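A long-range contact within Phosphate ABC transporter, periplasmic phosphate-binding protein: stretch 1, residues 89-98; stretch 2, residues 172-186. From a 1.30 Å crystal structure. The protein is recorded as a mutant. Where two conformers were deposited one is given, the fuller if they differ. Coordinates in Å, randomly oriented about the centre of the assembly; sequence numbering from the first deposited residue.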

# COMPACT_ATOMS: atom_id res chain seq x y z
N LEU A 89 -2.44 1.63 4.49
CA LEU A 89 -2.27 1.15 5.86
C LEU A 89 -2.71 2.22 6.82
O LEU A 89 -2.60 3.43 6.53
CB LEU A 89 -0.82 0.76 6.15
CG LEU A 89 -0.34 -0.39 5.27
CD1 LEU A 89 0.36 0.14 4.01
CD2 LEU A 89 0.51 -1.33 6.07
N ILE A 90 -3.16 1.78 7.99
CA ILE A 90 -3.67 2.66 9.02
C ILE A 90 -3.03 2.29 10.35
O ILE A 90 -2.56 1.17 10.54
CB ILE A 90 -5.21 2.57 9.10
CG1 ILE A 90 -5.67 1.21 9.63
CG2 ILE A 90 -5.80 2.83 7.72
CD1 ILE A 90 -7.19 1.03 9.71
N PHE A 91 -2.97 3.27 11.23
CA PHE A 91 -2.37 3.11 12.54
C PHE A 91 -3.45 3.05 13.61
O PHE A 91 -4.35 3.90 13.66
CB PHE A 91 -1.38 4.24 12.79
CG PHE A 91 -0.09 4.01 12.05
CD1 PHE A 91 0.97 3.39 12.68
CD2 PHE A 91 0.03 4.31 10.71
CE1 PHE A 91 2.16 3.12 12.00
CE2 PHE A 91 1.23 4.03 10.02
CZ PHE A 91 2.27 3.46 10.69
N ILE A 92 -3.36 2.04 14.45
CA ILE A 92 -4.32 1.81 15.52
C ILE A 92 -3.62 1.87 16.86
O ILE A 92 -2.43 1.53 16.99
CB ILE A 92 -5.06 0.47 15.37
CG1 ILE A 92 -4.11 -0.71 15.23
CG2 ILE A 92 -6.00 0.53 14.16
CD1 ILE A 92 -4.78 -2.05 15.40
N THR A 93 -4.35 2.34 17.87
CA THR A 93 -3.81 2.42 19.21
C THR A 93 -4.76 1.83 20.21
O THR A 93 -5.97 1.69 19.97
CB THR A 93 -3.48 3.88 19.64
OG1 THR A 93 -4.68 4.60 19.90
CG2 THR A 93 -2.65 4.60 18.61
N SER A 94 -4.23 1.53 21.38
CA SER A 94 -5.10 1.19 22.49
C SER A 94 -5.96 2.40 22.89
O SER A 94 -5.59 3.54 22.63
CB SER A 94 -4.29 0.63 23.63
OG SER A 94 -3.24 1.48 23.95
N PRO A 95 -7.13 2.16 23.47
CA PRO A 95 -8.08 3.26 23.57
C PRO A 95 -7.86 4.25 24.72
O PRO A 95 -8.58 5.22 24.82
CB PRO A 95 -9.44 2.55 23.73
CG PRO A 95 -9.10 1.21 24.30
CD PRO A 95 -7.75 0.85 23.74
N GLU A 96 -6.89 3.97 25.58
CA GLU A 96 -6.65 4.82 26.74
C GLU A 96 -5.67 5.95 26.41
O GLU A 96 -5.59 6.93 27.15
CB GLU A 96 -6.19 4.01 27.95
CG GLU A 96 -4.69 3.77 28.08
CD GLU A 96 -4.15 2.74 27.11
OE1 GLU A 96 -3.48 1.78 27.57
OE2 GLU A 96 -4.36 2.89 25.89
N ILE A 97 -4.97 5.84 25.28
CA ILE A 97 -4.19 6.99 24.81
C ILE A 97 -5.19 7.92 24.12
O ILE A 97 -5.91 7.52 23.20
CB ILE A 97 -3.00 6.62 23.86
CG1 ILE A 97 -3.33 6.90 22.39
CG2 ILE A 97 -2.52 5.19 24.08
CD1 ILE A 97 -2.16 6.69 21.45
N LYS A 98 -5.23 9.16 24.58
CA LYS A 98 -6.25 10.10 24.12
C LYS A 98 -5.86 10.81 22.83
O LYS A 98 -6.67 11.52 22.24
CB LYS A 98 -6.55 11.13 25.21
CG LYS A 98 -5.32 11.67 25.92
CD LYS A 98 -5.67 12.87 26.80
CE LYS A 98 -6.79 12.54 27.78
NZ LYS A 98 -7.17 13.71 28.61
N GLU A 172 -3.43 -10.31 14.23
CA GLU A 172 -2.66 -10.30 15.47
C GLU A 172 -2.23 -8.89 15.91
O GLU A 172 -2.09 -8.66 17.11
CB GLU A 172 -1.44 -11.23 15.41
CG GLU A 172 -0.69 -11.37 16.73
CD GLU A 172 -1.56 -11.63 17.94
OE1 GLU A 172 -2.65 -12.23 17.83
OE2 GLU A 172 -1.11 -11.24 19.03
N VAL A 173 -2.01 -7.96 14.98
CA VAL A 173 -1.79 -6.58 15.42
C VAL A 173 -2.99 -6.09 16.23
O VAL A 173 -2.84 -5.47 17.27
CB VAL A 173 -1.50 -5.60 14.25
CG1 VAL A 173 -1.33 -4.18 14.81
CG2 VAL A 173 -0.28 -5.99 13.48
N ILE A 174 -4.19 -6.36 15.74
CA ILE A 174 -5.40 -5.95 16.43
C ILE A 174 -5.48 -6.60 17.81
O ILE A 174 -5.73 -5.92 18.80
CB ILE A 174 -6.64 -6.27 15.56
CG1 ILE A 174 -6.68 -5.37 14.34
CG2 ILE A 174 -7.91 -6.12 16.36
CD1 ILE A 174 -7.68 -5.82 13.27
N GLU A 175 -5.29 -7.91 17.87
CA GLU A 175 -5.38 -8.58 19.15
C GLU A 175 -4.33 -8.09 20.14
O GLU A 175 -4.62 -7.81 21.30
CB GLU A 175 -5.28 -10.10 19.00
CG GLU A 175 -5.58 -10.82 20.30
CD GLU A 175 -5.71 -12.32 20.14
OE1 GLU A 175 -6.79 -12.76 19.71
OE2 GLU A 175 -4.74 -13.04 20.43
N LYS A 176 -3.11 -7.94 19.66
CA LYS A 176 -2.02 -7.50 20.52
C LYS A 176 -2.28 -6.07 21.03
O LYS A 176 -2.03 -5.76 22.18
CB LYS A 176 -0.68 -7.59 19.78
CG LYS A 176 0.54 -7.28 20.64
CD LYS A 176 0.83 -8.32 21.71
CE LYS A 176 1.29 -9.65 21.14
NZ LYS A 176 1.54 -10.64 22.22
N THR A 177 -2.77 -5.19 20.16
CA THR A 177 -3.05 -3.81 20.54
C THR A 177 -4.13 -3.81 21.63
O THR A 177 -4.04 -3.06 22.61
CB THR A 177 -3.48 -2.99 19.32
OG1 THR A 177 -2.42 -2.95 18.37
CG2 THR A 177 -3.81 -1.57 19.71
N SER A 178 -5.13 -4.67 21.48
CA SER A 178 -6.22 -4.76 22.45
C SER A 178 -5.74 -5.22 23.82
O SER A 178 -6.36 -4.89 24.82
CB SER A 178 -7.33 -5.66 21.91
OG SER A 178 -7.07 -7.04 22.05
N LEU A 179 -4.63 -5.96 23.86
CA LEU A 179 -4.11 -6.53 25.10
C LEU A 179 -2.94 -5.77 25.67
O LEU A 179 -2.57 -6.03 26.81
CB LEU A 179 -3.67 -7.98 24.86
CG LEU A 179 -4.79 -9.00 24.67
CD1 LEU A 179 -4.21 -10.35 24.30
CD2 LEU A 179 -5.66 -9.09 25.93
N THR A 180 -2.35 -4.83 24.93
CA THR A 180 -1.10 -4.21 25.34
C THR A 180 -1.35 -2.74 25.65
O THR A 180 -1.81 -1.99 24.79
CB THR A 180 -0.05 -4.33 24.21
OG1 THR A 180 0.13 -5.70 23.85
CG2 THR A 180 1.25 -3.78 24.64
N PRO A 181 -1.05 -2.31 26.87
CA PRO A 181 -1.38 -0.92 27.19
C PRO A 181 -0.51 0.07 26.40
O PRO A 181 0.62 -0.22 26.02
CB PRO A 181 -1.12 -0.81 28.70
CG PRO A 181 -0.25 -1.96 29.03
CD PRO A 181 -0.45 -3.03 28.00
N HIS A 182 -1.06 1.25 26.17
CA HIS A 182 -0.35 2.36 25.54
C HIS A 182 0.37 1.96 24.27
O HIS A 182 1.50 2.38 24.03
CB HIS A 182 0.61 2.98 26.55
CG HIS A 182 -0.07 3.44 27.80
ND1 HIS A 182 0.15 2.88 29.03
CD2 HIS A 182 -1.00 4.41 27.99
CE1 HIS A 182 -0.60 3.48 29.94
NE2 HIS A 182 -1.30 4.42 29.33
N SER A 183 -0.32 1.20 23.43
CA SER A 183 0.29 0.56 22.28
C SER A 183 -0.18 1.18 20.97
O SER A 183 -1.20 1.85 20.89
CB SER A 183 0.00 -0.94 22.30
OG SER A 183 -1.36 -1.18 22.17
N ILE A 184 0.64 0.96 19.94
CA ILE A 184 0.38 1.42 18.59
C ILE A 184 0.90 0.36 17.62
O ILE A 184 2.01 -0.17 17.80
CB ILE A 184 1.02 2.82 18.31
CG1 ILE A 184 0.73 3.27 16.87
CG2 ILE A 184 2.53 2.84 18.60
CD1 ILE A 184 1.12 4.71 16.61
N GLY A 185 0.12 0.09 16.58
CA GLY A 185 0.50 -0.82 15.51
C GLY A 185 -0.07 -0.36 14.19
O GLY A 185 -0.80 0.65 14.14
N TYR A 186 0.22 -1.09 13.12
CA TYR A 186 -0.31 -0.77 11.81
C TYR A 186 -0.90 -1.97 11.12
O TYR A 186 -0.41 -3.09 11.27
CB TYR A 186 0.74 -0.13 10.90
CG TYR A 186 2.04 -0.88 10.73
CD1 TYR A 186 2.18 -1.87 9.76
CD2 TYR A 186 3.14 -0.59 11.52
CE1 TYR A 186 3.36 -2.54 9.59
CE2 TYR A 186 4.33 -1.27 11.35
CZ TYR A 186 4.44 -2.25 10.38
OH TYR A 186 5.61 -2.93 10.14

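The contact between two antiparallel strands need not end with their ladder; side chains can carry it on into the flanking loop, as these two stretches illustrate. Strand 89-93 meets strand 183-186 with their directions 161° apart, while helix 172-179, which precedes the second strand, runs at 29° to the first, its axis 8.8 Å away. I92 and G185 form the hydrogen-bonded pair at the centre: I92 N donates to G185 O (2.9 Å) and G185 N to I92 O (3.0 Å). Two residues further on, S94 N donates to S183 O at 3.1 Å. In the non-hydrogen-bonded pairs F91–Y186 and T93–I184 the CA atoms lie closer together than those of I92 and G185, and CA-H...O contacts fill in, as from I184 CA to I92 O (3.2 Å).

The two faces of the sheet are furnished differently. On the face of I92, its side chain reaches the helix, where CD1 lies 4.0 Å from I174 CG1 and 4.1 Å from V173 CG1. Glycine suits the position opposite: an ideal CB on G185 would clash with V173 CG1 at 2.6 Å. On the other face, F91, T93, I184 and Y186 gather. Y186 CB sits over the F91 ring, 3.9 Å from its centroid, and F91 CD1 packs against I184 CD1 at 4.1 Å.

Beyond the strand, the S94–I97 type I turn brings polar side chains to the backbone of the other stretch. Buried S94, with chi1 in p, accepts a hydrogen bond through OG from S183 N (3.0 Å) and donates from OG to E96 OE2 (2.6 Å). The other carboxylate oxygen, E96 OE1, accepts from H182 N at 2.8 Å and lies over one face of the H182 ring. A small hydroxyl and a longer carboxylate thus serve successive amides where the ladder stops. Together the stretches bury 718 Å².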